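Local structure of protein BOLA1, chloroplastic (Arabidopsis thaliana, 4PUG) at residues N5-M10 with T46-K51; E12-E17 with V21-E26; L68-L73 with L84-K89. The protein binds a labile, oxygen-sensitive iron-sulfur cluster as a heterodimer with glutaredoxins and may act as a redox-regulated transcriptional regulator or in iron-sulfur cluster biogenesis. All blocks are in the same frame, centred on the assembly; numbering follows the deposited sequence.

Interaction 1: residues N5-M10 with T46-K51; sequences NRASRM and THFNVK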
ATOM      1  N   ASN A   5       3.569  -8.461  -9.725  1.00 23.88           N
ATOM      2  CA  ASN A   5       3.665  -8.732  -8.291  1.00 16.03           C
ATOM      3  C   ASN A   5       2.702  -7.897  -7.441  1.00 14.83           C
ATOM      4  O   ASN A   5       1.872  -7.159  -7.976  1.00 12.88           O
ATOM      5  CB  ASN A   5       5.114  -8.591  -7.794  1.00 16.23           C
ATOM      6  CG  ASN A   5       5.696  -7.204  -8.037  1.00 22.86           C
ATOM      7  OD1 ASN A   5       4.969  -6.221  -8.175  1.00 14.55           O
ATOM      8  ND2 ASN A   5       7.023  -7.124  -8.085  1.00 16.97           N
ATOM      9  N   ARG A   6       2.814  -8.021  -6.122  1.00 13.60           N
ATOM     10  CA  ARG A   6       1.937  -7.297  -5.202  1.00 10.75           C
ATOM     11  C   ARG A   6       2.141  -5.785  -5.271  1.00 11.08           C
ATOM     12  O   ARG A   6       1.175  -5.021  -5.250  1.00 12.08           O
ATOM     13  CB  ARG A   6       2.121  -7.796  -3.763  1.00 11.46           C
ATOM     14  CG  ARG A   6       1.601  -6.839  -2.696  1.00 14.20           C
ATOM     15  CD  ARG A   6       1.272  -7.565  -1.400  1.00 13.39           C
ATOM     16  NE  ARG A   6       0.212  -8.548  -1.598  1.00 16.50           N
ATOM     17  CZ  ARG A   6       0.370  -9.860  -1.461  1.00 16.34           C
ATOM     18  NH1 ARG A   6       1.548 -10.358  -1.108  1.00 13.02           N
ATOM     19  NH2 ARG A   6      -0.656 -10.675  -1.669  1.00 14.29           N
ATOM     20  N   ALA A   7       3.399  -5.361  -5.354  1.00  9.58           N
ATOM     21  CA  ALA A   7       3.725  -3.939  -5.423  1.00 13.40           C
ATOM     22  C   ALA A   7       3.035  -3.264  -6.610  1.00 12.86           C
ATOM     23  O   ALA A   7       2.410  -2.208  -6.467  1.00  7.83           O
ATOM     24  CB  ALA A   7       5.234  -3.747  -5.485  1.00  7.90           C
ATOM     25  N   SER A   8       3.140  -3.897  -7.774  1.00 15.23           N
ATOM     26  CA  SER A   8       2.497  -3.403  -8.984  1.00 14.11           C
ATOM     27  C   SER A   8       0.977  -3.348  -8.857  1.00 12.48           C
ATOM     28  O   SER A   8       0.362  -2.377  -9.288  1.00 11.66           O
ATOM     29  CB  SER A   8       2.887  -4.249 -10.199  1.00 25.71           C
ATOM     30  OG  SER A   8       2.399  -5.570 -10.081  1.00 37.79           O
ATOM     31  N   ARG A   9       0.374  -4.385  -8.278  1.00 13.91           N
ATOM     32  CA  ARG A   9      -1.080  -4.412  -8.116  1.00 16.98           C
ATOM     33  C   ARG A   9      -1.533  -3.274  -7.221  1.00 14.11           C
ATOM     34  O   ARG A   9      -2.480  -2.559  -7.540  1.00 18.52           O
ATOM     35  CB  ARG A   9      -1.555  -5.748  -7.534  1.00 16.67           C
ATOM     36  CG  ARG A   9      -1.414  -6.932  -8.472  1.00 16.67           C
ATOM     37  CD  ARG A   9      -2.221  -8.131  -7.993  1.00 18.18           C
ATOM     38  NE  ARG A   9      -1.830  -8.569  -6.656  1.00 21.22           N
ATOM     39  CZ  ARG A   9      -0.829  -9.405  -6.406  1.00 17.87           C
ATOM     40  NH1 ARG A   9      -0.106  -9.895  -7.405  1.00 17.19           N
ATOM     41  NH2 ARG A   9      -0.546  -9.752  -5.158  1.00 13.42           N
ATOM     42  N   MET A  10      -0.844  -3.112  -6.099  1.00 14.49           N
ATOM     43  CA  MET A  10      -1.146  -2.023  -5.182  1.00 16.76           C
ATOM     44  C   MET A  10      -1.008  -0.664  -5.857  1.00 19.68           C
ATOM     45  O   MET A  10      -1.884   0.186  -5.716  1.00 16.46           O
ATOM     46  CB  MET A  10      -0.271  -2.101  -3.930  1.00 11.88           C
ATOM     47  CG  MET A  10      -0.537  -3.333  -3.086  1.00 16.75           C
ATOM     48  SD  MET A  10       0.488  -3.433  -1.607  1.00 24.52           S
ATOM     49  CE  MET A  10       2.120  -3.252  -2.306  1.00 19.96           C
ATOM     50  N   THR A  46       5.154  -9.043   2.087  1.00 11.71           N
ATOM     51  CA  THR A  46       4.356  -9.133   3.304  1.00 15.14           C
ATOM     52  C   THR A  46       4.263  -7.825   4.089  1.00 12.74           C
ATOM     53  O   THR A  46       3.301  -7.613   4.826  1.00 14.57           O
ATOM     54  CB  THR A  46       4.922 -10.211   4.243  1.00 17.39           C
ATOM     55  OG1 THR A  46       6.286  -9.903   4.552  1.00 12.73           O
ATOM     56  CG2 THR A  46       4.862 -11.580   3.586  1.00 13.62           C
ATOM     57  N   HIS A  47       5.262  -6.959   3.943  1.00 13.04           N
ATOM     58  CA  HIS A  47       5.298  -5.700   4.686  1.00 17.24           C
ATOM     59  C   HIS A  47       5.468  -4.489   3.777  1.00 15.00           C
ATOM     60  O   HIS A  47       6.434  -4.401   3.017  1.00 12.26           O
ATOM     61  CB  HIS A  47       6.422  -5.711   5.722  1.00 16.58           C
ATOM     62  CG  HIS A  47       6.187  -6.652   6.860  1.00 20.60           C
ATOM     63  ND1 HIS A  47       6.166  -8.020   6.706  1.00 17.71           N
ATOM     64  CD2 HIS A  47       5.968  -6.419   8.175  1.00 20.57           C
ATOM     65  CE1 HIS A  47       5.940  -8.591   7.875  1.00 17.46           C
ATOM     66  NE2 HIS A  47       5.815  -7.639   8.784  1.00 18.55           N
ATOM     67  N   PHE A  48       4.538  -3.543   3.873  1.00 13.54           N
ATOM     68  CA  PHE A  48       4.598  -2.345   3.038  1.00 19.07           C
ATOM     69  C   PHE A  48       4.322  -1.042   3.787  1.00 16.40           C
ATOM     70  O   PHE A  48       3.440  -0.973   4.647  1.00 18.42           O
ATOM     71  CB  PHE A  48       3.648  -2.468   1.843  1.00 13.84           C
ATOM     72  CG  PHE A  48       4.185  -3.326   0.727  1.00 13.10           C
ATOM     73  CD1 PHE A  48       4.983  -2.775  -0.263  1.00 15.43           C
ATOM     74  CD2 PHE A  48       3.888  -4.678   0.667  1.00 18.86           C
ATOM     75  CE1 PHE A  48       5.477  -3.556  -1.293  1.00 12.64           C
ATOM     76  CE2 PHE A  48       4.381  -5.467  -0.359  1.00 17.33           C
ATOM     77  CZ  PHE A  48       5.177  -4.904  -1.340  1.00 19.09           C
ATOM     78  N   ASN A  49       5.101  -0.019   3.446  1.00 10.08           N
ATOM     79  CA  ASN A  49       4.827   1.347   3.863  1.00 15.70           C
ATOM     80  C   ASN A  49       4.305   2.112   2.660  1.00 18.06           C
ATOM     81  O   ASN A  49       4.974   2.191   1.633  1.00 18.64           O
ATOM     82  CB  ASN A  49       6.095   2.025   4.384  1.00 15.53           C
ATOM     83  CG  ASN A  49       6.624   1.388   5.652  1.00 26.52           C
ATOM     84  OD1 ASN A  49       5.859   1.008   6.537  1.00 20.26           O
ATOM     85  ND2 ASN A  49       7.944   1.269   5.748  1.00 19.68           N
ATOM     86  N   VAL A  50       3.105   2.665   2.780  1.00 12.50           N
ATOM     87  CA  VAL A  50       2.475   3.355   1.663  1.00 13.80           C
ATOM     88  C   VAL A  50       2.152   4.804   2.015  1.00 22.21           C
ATOM     89  O   VAL A  50       1.463   5.083   3.001  1.00 20.95           O
ATOM     90  CB  VAL A  50       1.183   2.643   1.210  1.00 13.94           C
ATOM     91  CG1 VAL A  50       0.561   3.367   0.027  1.00 16.91           C
ATOM     92  CG2 VAL A  50       1.475   1.190   0.850  1.00 14.15           C
ATOM     93  N   LYS A  51       2.667   5.725   1.208  1.00 19.01           N
ATOM     94  CA  LYS A  51       2.307   7.127   1.338  1.00 15.51           C
ATOM     95  C   LYS A  51       1.499   7.561   0.123  1.00 19.79           C
ATOM     96  O   LYS A  51       1.940   7.408  -1.017  1.00 19.99           O
ATOM     97  CB  LYS A  51       3.544   8.010   1.504  1.00 14.19           C
ATOM     98  CG  LYS A  51       3.210   9.495   1.533  1.00 19.48           C
ATOM     99  CD  LYS A  51       4.428  10.356   1.814  1.00 18.80           C
ATOM    100  CE  LYS A  51       4.039  11.828   1.843  1.00 26.65           C
ATOM    101  NZ  LYS A  51       4.834  12.612   2.828  1.00 44.42           N
TER
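The start of helix 6-18, carrying R6, A7 and M10, lies over F48 at the start of strand 47-53; the axes of 6-10 and 47-51 come within 11.2 Å, and the two N-to-C directions differ by 30°. F48 leans from the sheet toward the helix and takes its partners from several directions. M10 covers one ring face: CE sits 3.4 Å from the F48 ring centroid, almost exactly on the ring normal, at nearly equal distance from all six carbons. The bend of the methionine at chi3 (-53°) swings this methyl over the ring centre, while SD stays 4.4 Å from the F48 centroid, a Met-aromatic contact added to the CH-pi one. This is helix-on-sheet packing in the class II KH-like fold of BolA proteins. Obliquely to the ring come A7 CB, 4.2 Å from F48 CE1, and R6 CG, 3.9 Å from F48 CE2. R6 lends only its aliphatic part; its guanidinium, turned 72° from the ring plane, goes on to salt bridges with E76 and D43. With F48 replaced by an alanine, M10 CE would probably lose the aromatic face it rests on, and a gap would open beside R6 CG and A7 CB. Just before the helix, N5 is the N-cap: its OD1 accepts a nearly straight hydrogen bond from S8 N at 3.0 Å, satisfying one amide of the helix's first turn.

Interaction 2: residues E12-E17 with V21-E26; sequences EKLQKE and VELVIE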
ATOM      1  N   GLU A  12      -1.189   0.050  -9.105  1.00 19.29           N
ATOM      2  CA  GLU A  12      -2.244   0.168 -10.106  1.00 18.65           C
ATOM      3  C   GLU A  12      -3.564   0.543  -9.452  1.00 21.69           C
ATOM      4  O   GLU A  12      -4.199   1.523  -9.838  1.00 17.09           O
ATOM      5  CB  GLU A  12      -2.395  -1.136 -10.898  1.00 16.30           C
ATOM      6  CG  GLU A  12      -3.431  -1.075 -12.021  1.00 19.10           C
ATOM      7  CD  GLU A  12      -4.815  -1.534 -11.584  1.00 24.26           C
ATOM      8  OE1 GLU A  12      -4.951  -2.007 -10.437  1.00 30.17           O
ATOM      9  OE2 GLU A  12      -5.767  -1.427 -12.387  1.00 21.18           O
ATOM     10  N   LYS A  13      -3.961  -0.238  -8.451  1.00 15.92           N
ATOM     11  CA  LYS A  13      -5.205   0.008  -7.727  1.00 18.62           C
ATOM     12  C   LYS A  13      -5.270   1.399  -7.100  1.00 19.01           C
ATOM     13  O   LYS A  13      -6.214   2.145  -7.340  1.00 17.11           O
ATOM     14  CB  LYS A  13      -5.428  -1.053  -6.649  1.00 19.11           C
ATOM     15  CG  LYS A  13      -6.749  -0.894  -5.928  1.00 32.90           C
ATOM     16  CD  LYS A  13      -7.538  -2.190  -5.925  1.00 29.38           C
ATOM     17  CE  LYS A  13      -8.982  -1.943  -5.520  1.00 30.32           C
ATOM     18  NZ  LYS A  13      -9.729  -3.212  -5.292  1.00 39.80           N
ATOM     19  N   LEU A  14      -4.266   1.745  -6.301  1.00 21.20           N
ATOM     20  CA  LEU A  14      -4.250   3.040  -5.622  1.00 20.27           C
ATOM     21  C   LEU A  14      -4.234   4.214  -6.598  1.00 20.92           C
ATOM     22  O   LEU A  14      -5.007   5.163  -6.446  1.00 20.45           O
ATOM     23  CB  LEU A  14      -3.067   3.137  -4.659  1.00 12.59           C
ATOM     24  CG  LEU A  14      -3.104   2.161  -3.485  1.00 15.47           C
ATOM     25  CD1 LEU A  14      -1.835   2.265  -2.654  1.00 12.51           C
ATOM     26  CD2 LEU A  14      -4.337   2.409  -2.627  1.00 12.43           C
ATOM     27  N   GLN A  15      -3.363   4.142  -7.599  1.00 17.01           N
ATOM     28  CA  GLN A  15      -3.262   5.206  -8.591  1.00 19.10           C
ATOM     29  C   GLN A  15      -4.569   5.364  -9.354  1.00 24.25           C
ATOM     30  O   GLN A  15      -4.995   6.481  -9.639  1.00 21.66           O
ATOM     31  CB  GLN A  15      -2.115   4.937  -9.564  1.00 17.18           C
ATOM     32  CG  GLN A  15      -1.793   6.110 -10.461  1.00 19.80           C
ATOM     33  CD  GLN A  15      -1.290   7.310  -9.682  1.00 21.85           C
ATOM     34  OE1 GLN A  15      -0.428   7.184  -8.812  1.00 19.81           O
ATOM     35  NE2 GLN A  15      -1.831   8.485  -9.988  1.00 25.01           N
ATOM     36  N   LYS A  16      -5.211   4.245  -9.676  1.00 18.76           N
ATOM     37  CA  LYS A  16      -6.482   4.291 -10.393  1.00 20.49           C
ATOM     38  C   LYS A  16      -7.609   4.878  -9.539  1.00 21.38           C
ATOM     39  O   LYS A  16      -8.367   5.724 -10.008  1.00 24.09           O
ATOM     40  CB  LYS A  16      -6.880   2.907 -10.928  1.00 36.18           C
ATOM     41  CG  LYS A  16      -8.207   2.914 -11.682  1.00 38.73           C
ATOM     42  CD  LYS A  16      -8.379   1.688 -12.564  1.00 46.81           C
ATOM     43  CE  LYS A  16      -8.697   0.448 -11.750  1.00 51.20           C
ATOM     44  NZ  LYS A  16     -10.148   0.117 -11.795  1.00 62.41           N
ATOM     45  N   GLU A  17      -7.713   4.443  -8.288  1.00 19.87           N
ATOM     46  CA  GLU A  17      -8.835   4.864  -7.445  1.00 20.01           C
ATOM     47  C   GLU A  17      -8.708   6.266  -6.840  1.00 28.84           C
ATOM     48  O   GLU A  17      -9.704   6.974  -6.694  1.00 28.43           O
ATOM     49  CB  GLU A  17      -9.121   3.831  -6.348  1.00 23.62           C
ATOM     50  CG  GLU A  17      -9.684   2.521  -6.875  1.00 35.09           C
ATOM     51  CD  GLU A  17     -10.792   2.738  -7.887  1.00 38.71           C
ATOM     52  OE1 GLU A  17     -11.709   3.540  -7.606  1.00 33.15           O
ATOM     53  OE2 GLU A  17     -10.741   2.113  -8.968  1.00 41.40           O
ATOM     54  N   VAL A  21      -1.311  12.560  -6.439  1.00 16.73           N
ATOM     55  CA  VAL A  21      -0.223  13.321  -7.015  1.00 25.21           C
ATOM     56  C   VAL A  21       1.090  12.719  -6.515  1.00 21.81           C
ATOM     57  O   VAL A  21       2.126  12.834  -7.176  1.00 17.27           O
ATOM     58  CB  VAL A  21      -0.322  14.829  -6.687  1.00 31.03           C
ATOM     59  CG1 VAL A  21      -0.051  15.092  -5.210  1.00 24.14           C
ATOM     60  CG2 VAL A  21       0.629  15.617  -7.568  1.00 37.32           C
ATOM     61  N   GLU A  22       1.042  12.048  -5.364  1.00 16.91           N
ATOM     62  CA  GLU A  22       2.246  11.354  -4.898  1.00 16.66           C
ATOM     63  C   GLU A  22       1.964   9.967  -4.327  1.00 17.02           C
ATOM     64  O   GLU A  22       1.133   9.813  -3.445  1.00 15.32           O
ATOM     65  CB  GLU A  22       3.009  12.200  -3.879  1.00 30.36           C
ATOM     66  CG  GLU A  22       4.346  11.598  -3.496  1.00 28.24           C
ATOM     67  CD  GLU A  22       5.067  12.400  -2.441  1.00 39.82           C
ATOM     68  OE1 GLU A  22       4.515  13.427  -1.992  1.00 42.21           O
ATOM     69  OE2 GLU A  22       6.188  12.002  -2.066  1.00 38.86           O
ATOM     70  N   LEU A  23       2.672   8.957  -4.823  1.00 15.37           N
ATOM     71  CA  LEU A  23       2.418   7.592  -4.380  1.00 13.90           C
ATOM     72  C   LEU A  23       3.710   6.816  -4.146  1.00 12.35           C
ATOM     73  O   LEU A  23       4.409   6.444  -5.093  1.00 13.71           O
ATOM     74  CB  LEU A  23       1.516   6.859  -5.377  1.00 11.93           C
ATOM     75  CG  LEU A  23       1.126   5.425  -5.014  1.00 10.57           C
ATOM     76  CD1 LEU A  23       0.538   5.359  -3.610  1.00 11.86           C
ATOM     77  CD2 LEU A  23       0.143   4.878  -6.035  1.00 10.87           C
ATOM     78  N   VAL A  24       4.022   6.584  -2.875  1.00 18.98           N
ATOM     79  CA  VAL A  24       5.192   5.803  -2.497  1.00 10.85           C
ATOM     80  C   VAL A  24       4.772   4.443  -1.952  1.00 14.61           C
ATOM     81  O   VAL A  24       4.017   4.357  -0.983  1.00 12.05           O
ATOM     82  CB  VAL A  24       6.042   6.527  -1.435  1.00 21.59           C
ATOM     83  CG1 VAL A  24       7.333   5.760  -1.182  1.00 21.07           C
ATOM     84  CG2 VAL A  24       6.342   7.950  -1.875  1.00 18.30           C
ATOM     85  N   ILE A  25       5.261   3.382  -2.584  1.00 15.81           N
ATOM     86  CA  ILE A  25       4.982   2.029  -2.129  1.00 14.94           C
ATOM     87  C   ILE A  25       6.289   1.305  -1.825  1.00 17.11           C
ATOM     88  O   ILE A  25       6.956   0.789  -2.723  1.00 11.78           O
ATOM     89  CB  ILE A  25       4.145   1.247  -3.157  1.00 18.74           C
ATOM     90  CG1 ILE A  25       2.812   1.959  -3.392  1.00 16.68           C
ATOM     91  CG2 ILE A  25       3.914  -0.178  -2.685  1.00 17.45           C
ATOM     92  CD1 ILE A  25       1.813   1.149  -4.167  1.00 18.43           C
ATOM     93  N   GLU A  26       6.649   1.287  -0.546  1.00 14.37           N
ATOM     94  CA  GLU A  26       7.932   0.758  -0.108  1.00 14.08           C
ATOM     95  C   GLU A  26       7.801  -0.638   0.483  1.00 16.33           C
ATOM     96  O   GLU A  26       7.082  -0.844   1.466  1.00 14.76           O
ATOM     97  CB  GLU A  26       8.564   1.693   0.925  1.00 14.43           C
ATOM     98  CG  GLU A  26       9.958   1.281   1.358  1.00 16.06           C
ATOM     99  CD  GLU A  26      10.464   2.086   2.538  1.00 16.91           C
ATOM    100  OE1 GLU A  26       9.633   2.519   3.364  1.00 18.26           O
ATOM    101  OE2 GLU A  26      11.691   2.287   2.638  1.00 15.97           O
TER
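L14 and Q15 of helix 6-18 meet L23 and I25 of strand 22-27 in the opening alpha-beta unit of the BolA fold, where the chain leaves the helix, turns sharply and doubles back against it as an outermost strand of the sheet. The axes of 12-17 and 22-26 run nearly antiparallel, at 165°, and approach to 9.9 Å. L14 points into the interface and its side chain crosses that of L23 at about a right angle and touches it at two points: L14 CB rests 3.9 Å from L23 CD2, and L14 CD1 reaches L23 CD1 at 4.0 Å. The same L14 CD1 also lies 4.1 Å from I25 CD1, bridging two inward residues of the strand. Q15 flanks the leucine pair. Its CG stands opposite the backbone N (chi1 -170°), and the bend at chi2 (64°) folds the amide back alongside L23, placing OE1 3.7 Å from L23 CD2, a van der Waals contact. The other amide atom, NE2, donates to P20 O in the connecting turn, which fixes the rotation of the group. At the strand's start V21 and E22 both face V53 in a classic beta bulge; further on, R11 NH1 donates a hydrogen bond to L23 O. A helix laid on the strand that follows it, joined by leucine and isoleucine side chains, is the first alpha-beta step of a class II KH-like domain.

Interaction 3: residues L68-L73 with L84-K89; sequences LVYHLL and LSIVSK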
ATOM      1  N   LEU A  68     -10.701   3.716   3.834  1.00 20.05           N
ATOM      2  CA  LEU A  68     -10.784   3.708   2.380  1.00 16.16           C
ATOM      3  C   LEU A  68      -9.608   2.932   1.794  1.00 23.94           C
ATOM      4  O   LEU A  68      -9.796   2.003   0.997  1.00 16.52           O
ATOM      5  CB  LEU A  68     -10.816   5.135   1.833  1.00 22.80           C
ATOM      6  CG  LEU A  68     -10.758   5.308   0.314  1.00 26.02           C
ATOM      7  CD1 LEU A  68     -11.914   4.586  -0.364  1.00 34.66           C
ATOM      8  CD2 LEU A  68     -10.744   6.781  -0.069  1.00 24.65           C
ATOM      9  N   VAL A  69      -8.397   3.303   2.205  1.00 19.20           N
ATOM     10  CA  VAL A  69      -7.196   2.626   1.713  1.00 19.00           C
ATOM     11  C   VAL A  69      -7.204   1.127   2.038  1.00 21.03           C
ATOM     12  O   VAL A  69      -6.890   0.303   1.176  1.00 17.70           O
ATOM     13  CB  VAL A  69      -5.894   3.283   2.228  1.00 17.10           C
ATOM     14  CG1 VAL A  69      -4.674   2.566   1.666  1.00 23.27           C
ATOM     15  CG2 VAL A  69      -5.858   4.764   1.860  1.00 14.02           C
ATOM     16  N   TYR A  70      -7.577   0.778   3.268  1.00 15.93           N
ATOM     17  CA  TYR A  70      -7.661  -0.626   3.671  1.00 17.74           C
ATOM     18  C   TYR A  70      -8.689  -1.380   2.837  1.00 26.31           C
ATOM     19  O   TYR A  70      -8.481  -2.537   2.480  1.00 21.34           O
ATOM     20  CB  TYR A  70      -7.999  -0.760   5.160  1.00 24.46           C
ATOM     21  CG  TYR A  70      -6.797  -1.038   6.038  1.00 21.23           C
ATOM     22  CD1 TYR A  70      -6.544  -2.314   6.528  1.00 25.18           C
ATOM     23  CD2 TYR A  70      -5.917  -0.023   6.377  1.00 23.24           C
ATOM     24  CE1 TYR A  70      -5.441  -2.567   7.331  1.00 30.81           C
ATOM     25  CE2 TYR A  70      -4.817  -0.267   7.175  1.00 26.60           C
ATOM     26  CZ  TYR A  70      -4.583  -1.538   7.649  1.00 27.49           C
ATOM     27  OH  TYR A  70      -3.485  -1.772   8.444  1.00 33.00           O
ATOM     28  N   HIS A  71      -9.797  -0.714   2.532  1.00 24.98           N
ATOM     29  CA  HIS A  71     -10.831  -1.294   1.689  1.00 25.67           C
ATOM     30  C   HIS A  71     -10.300  -1.571   0.288  1.00 24.80           C
ATOM     31  O   HIS A  71     -10.563  -2.626  -0.286  1.00 22.44           O
ATOM     32  CB  HIS A  71     -12.044  -0.371   1.610  1.00 18.36           C
ATOM     33  CG  HIS A  71     -13.036  -0.776   0.565  1.00 27.64           C
ATOM     34  ND1 HIS A  71     -13.873  -1.861   0.714  1.00 31.34           N
ATOM     35  CD2 HIS A  71     -13.316  -0.249  -0.648  1.00 20.59           C
ATOM     36  CE1 HIS A  71     -14.630  -1.983  -0.360  1.00 36.68           C
ATOM     37  NE2 HIS A  71     -14.311  -1.016  -1.205  1.00 33.39           N
ATOM     38  N   LEU A  72      -9.549  -0.621  -0.261  1.00 23.65           N
ATOM     39  CA  LEU A  72      -8.970  -0.798  -1.592  1.00 19.51           C
ATOM     40  C   LEU A  72      -7.947  -1.936  -1.642  1.00 21.01           C
ATOM     41  O   LEU A  72      -7.742  -2.547  -2.689  1.00 22.71           O
ATOM     42  CB  LEU A  72      -8.334   0.505  -2.083  1.00 20.59           C
ATOM     43  CG  LEU A  72      -9.306   1.660  -2.327  1.00 19.24           C
ATOM     44  CD1 LEU A  72      -8.550   2.925  -2.699  1.00 18.31           C
ATOM     45  CD2 LEU A  72     -10.309   1.291  -3.410  1.00 17.87           C
ATOM     46  N   LEU A  73      -7.315  -2.227  -0.509  1.00 20.07           N
ATOM     47  CA  LEU A  73      -6.276  -3.251  -0.467  1.00 21.94           C
ATOM     48  C   LEU A  73      -6.699  -4.519   0.271  1.00 20.18           C
ATOM     49  O   LEU A  73      -5.850  -5.298   0.704  1.00 17.15           O
ATOM     50  CB  LEU A  73      -4.998  -2.687   0.161  1.00 19.56           C
ATOM     51  CG  LEU A  73      -4.316  -1.552  -0.603  1.00 20.25           C
ATOM     52  CD1 LEU A  73      -3.057  -1.098   0.115  1.00 22.34           C
ATOM     53  CD2 LEU A  73      -4.000  -1.979  -2.027  1.00 22.03           C
ATOM     54  N   LEU A  84       0.520  -3.350   6.716  1.00 14.94           N
ATOM     55  CA  LEU A  84       0.336  -2.193   5.852  1.00 14.76           C
ATOM     56  C   LEU A  84       0.348  -0.914   6.682  1.00 28.41           C
ATOM     57  O   LEU A  84      -0.592  -0.654   7.435  1.00 26.99           O
ATOM     58  CB  LEU A  84      -0.998  -2.305   5.115  1.00 14.36           C
ATOM     59  CG  LEU A  84      -1.411  -1.114   4.250  1.00 29.34           C
ATOM     60  CD1 LEU A  84      -0.441  -0.951   3.097  1.00 26.71           C
ATOM     61  CD2 LEU A  84      -2.837  -1.283   3.743  1.00 24.28           C
ATOM     62  N   SER A  85       1.410  -0.124   6.550  1.00 21.76           N
ATOM     63  CA  SER A  85       1.513   1.156   7.248  1.00 29.34           C
ATOM     64  C   SER A  85       1.098   2.286   6.313  1.00 25.95           C
ATOM     65  O   SER A  85       1.588   2.370   5.194  1.00 19.40           O
ATOM     66  CB  SER A  85       2.943   1.377   7.740  1.00 22.20           C
ATOM     67  OG  SER A  85       3.080   2.628   8.387  1.00 30.70           O
ATOM     68  N   ILE A  86       0.202   3.158   6.765  1.00 16.07           N
ATOM     69  CA  ILE A  86      -0.391   4.143   5.859  1.00 13.79           C
ATOM     70  C   ILE A  86      -0.206   5.600   6.270  1.00 20.82           C
ATOM     71  O   ILE A  86      -0.528   5.986   7.393  1.00 11.85           O
ATOM     72  CB  ILE A  86      -1.898   3.896   5.677  1.00 22.48           C
ATOM     73  CG1 ILE A  86      -2.153   2.455   5.242  1.00 26.79           C
ATOM     74  CG2 ILE A  86      -2.480   4.866   4.659  1.00 19.59           C
ATOM     75  CD1 ILE A  86      -3.608   2.137   5.068  1.00 35.54           C
ATOM     76  N   VAL A  87       0.308   6.403   5.342  1.00 17.53           N
ATOM     77  CA  VAL A  87       0.265   7.852   5.480  1.00 23.09           C
ATOM     78  C   VAL A  87      -0.590   8.404   4.351  1.00 21.84           C
ATOM     79  O   VAL A  87      -0.243   8.262   3.183  1.00 19.27           O
ATOM     80  CB  VAL A  87       1.667   8.479   5.409  1.00 17.99           C
ATOM     81  CG1 VAL A  87       1.572   9.994   5.529  1.00 20.17           C
ATOM     82  CG2 VAL A  87       2.562   7.904   6.497  1.00 17.12           C
ATOM     83  N   SER A  88      -1.717   9.016   4.695  1.00 17.44           N
ATOM     84  CA  SER A  88      -2.643   9.509   3.681  1.00 14.81           C
ATOM     85  C   SER A  88      -2.881  11.008   3.845  1.00 25.04           C
ATOM     86  O   SER A  88      -3.471  11.445   4.832  1.00 19.93           O
ATOM     87  CB  SER A  88      -3.965   8.743   3.755  1.00 24.69           C
ATOM     88  OG  SER A  88      -4.496   8.774   5.067  1.00 33.82           O
ATOM     89  N   LYS A  89      -2.412  11.794   2.878  1.00 23.44           N
ATOM     90  CA  LYS A  89      -2.487  13.250   2.982  1.00 19.13           C
ATOM     91  C   LYS A  89      -3.101  13.902   1.743  1.00 19.36           C
ATOM     92  O   LYS A  89      -3.264  13.261   0.703  1.00 15.10           O
ATOM     93  CB  LYS A  89      -1.095  13.844   3.230  1.00 20.94           C
ATOM     94  CG  LYS A  89      -0.234  13.075   4.227  1.00 26.27           C
ATOM     95  CD  LYS A  89      -0.785  13.140   5.646  1.00 34.17           C
ATOM     96  CE  LYS A  89      -0.563  14.507   6.272  1.00 38.33           C
ATOM     97  NZ  LYS A  89      -0.885  14.497   7.726  1.00 45.88           N
TER
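Two side chains of strand 83-89, L84 and I86, are held by V69 and Y70 of helix 62-72 and L73 just after it, each at its own angle. The Y70 ring lies along L84, the two side chains running in opposite directions, and presents a face to it: L84 CD2 stands 4.2 Å from the Y70 centroid, 15° off the normal and displaced toward the rim, a CH-pi contact. From another direction, oblique to the ring, I86 CD1 presses within 3.4 Å of Y70 CE2. A chi1 of -100°, well off the usual staggered value, turns the tyrosine ring toward the strand. The V69 and I86 side chains slide past each other in opposite directions, V69 CG1 lying 3.6 Å from I86 CD1. L73, the first residue to leave the helical conformation, crosses L84 at about a right angle and sets CD1 3.6 Å from L84 CD2, so L84 CD2 meets both the Y70 face and L73 CD1. V69 also packs on I52 of strand 47-53, and L73 on M10 of helix 6-18. Carbon-to-carbon packing dominates, so the hold of helix on strand rests chiefly on dispersion and the burial of apolar surface, with the exposed Y70 at its margin.

Overall arrangement
The three contacts join two helices to one face of a three-stranded mixed sheet ordered 22-27, 47-53, 83-89. Interactions 1 and 2 share helix 6-18 and have centres about 9 Å apart; along the chain interaction 2 is nested within the loop closed by interaction 1. Interaction 3 follows in series, its centre about 11 Å from interaction 1 and about 10 Å from interaction 2. Backbone hydrogen bonds probably link the strands: N49 O with E26 N on one flank, F48 O with S85 N on the other. The helices also touch directly, E17 against L72. The contacts thus pack both helices on one sheet in the core of the BolA domain, the part of the longer chloroplast protein present in this chain.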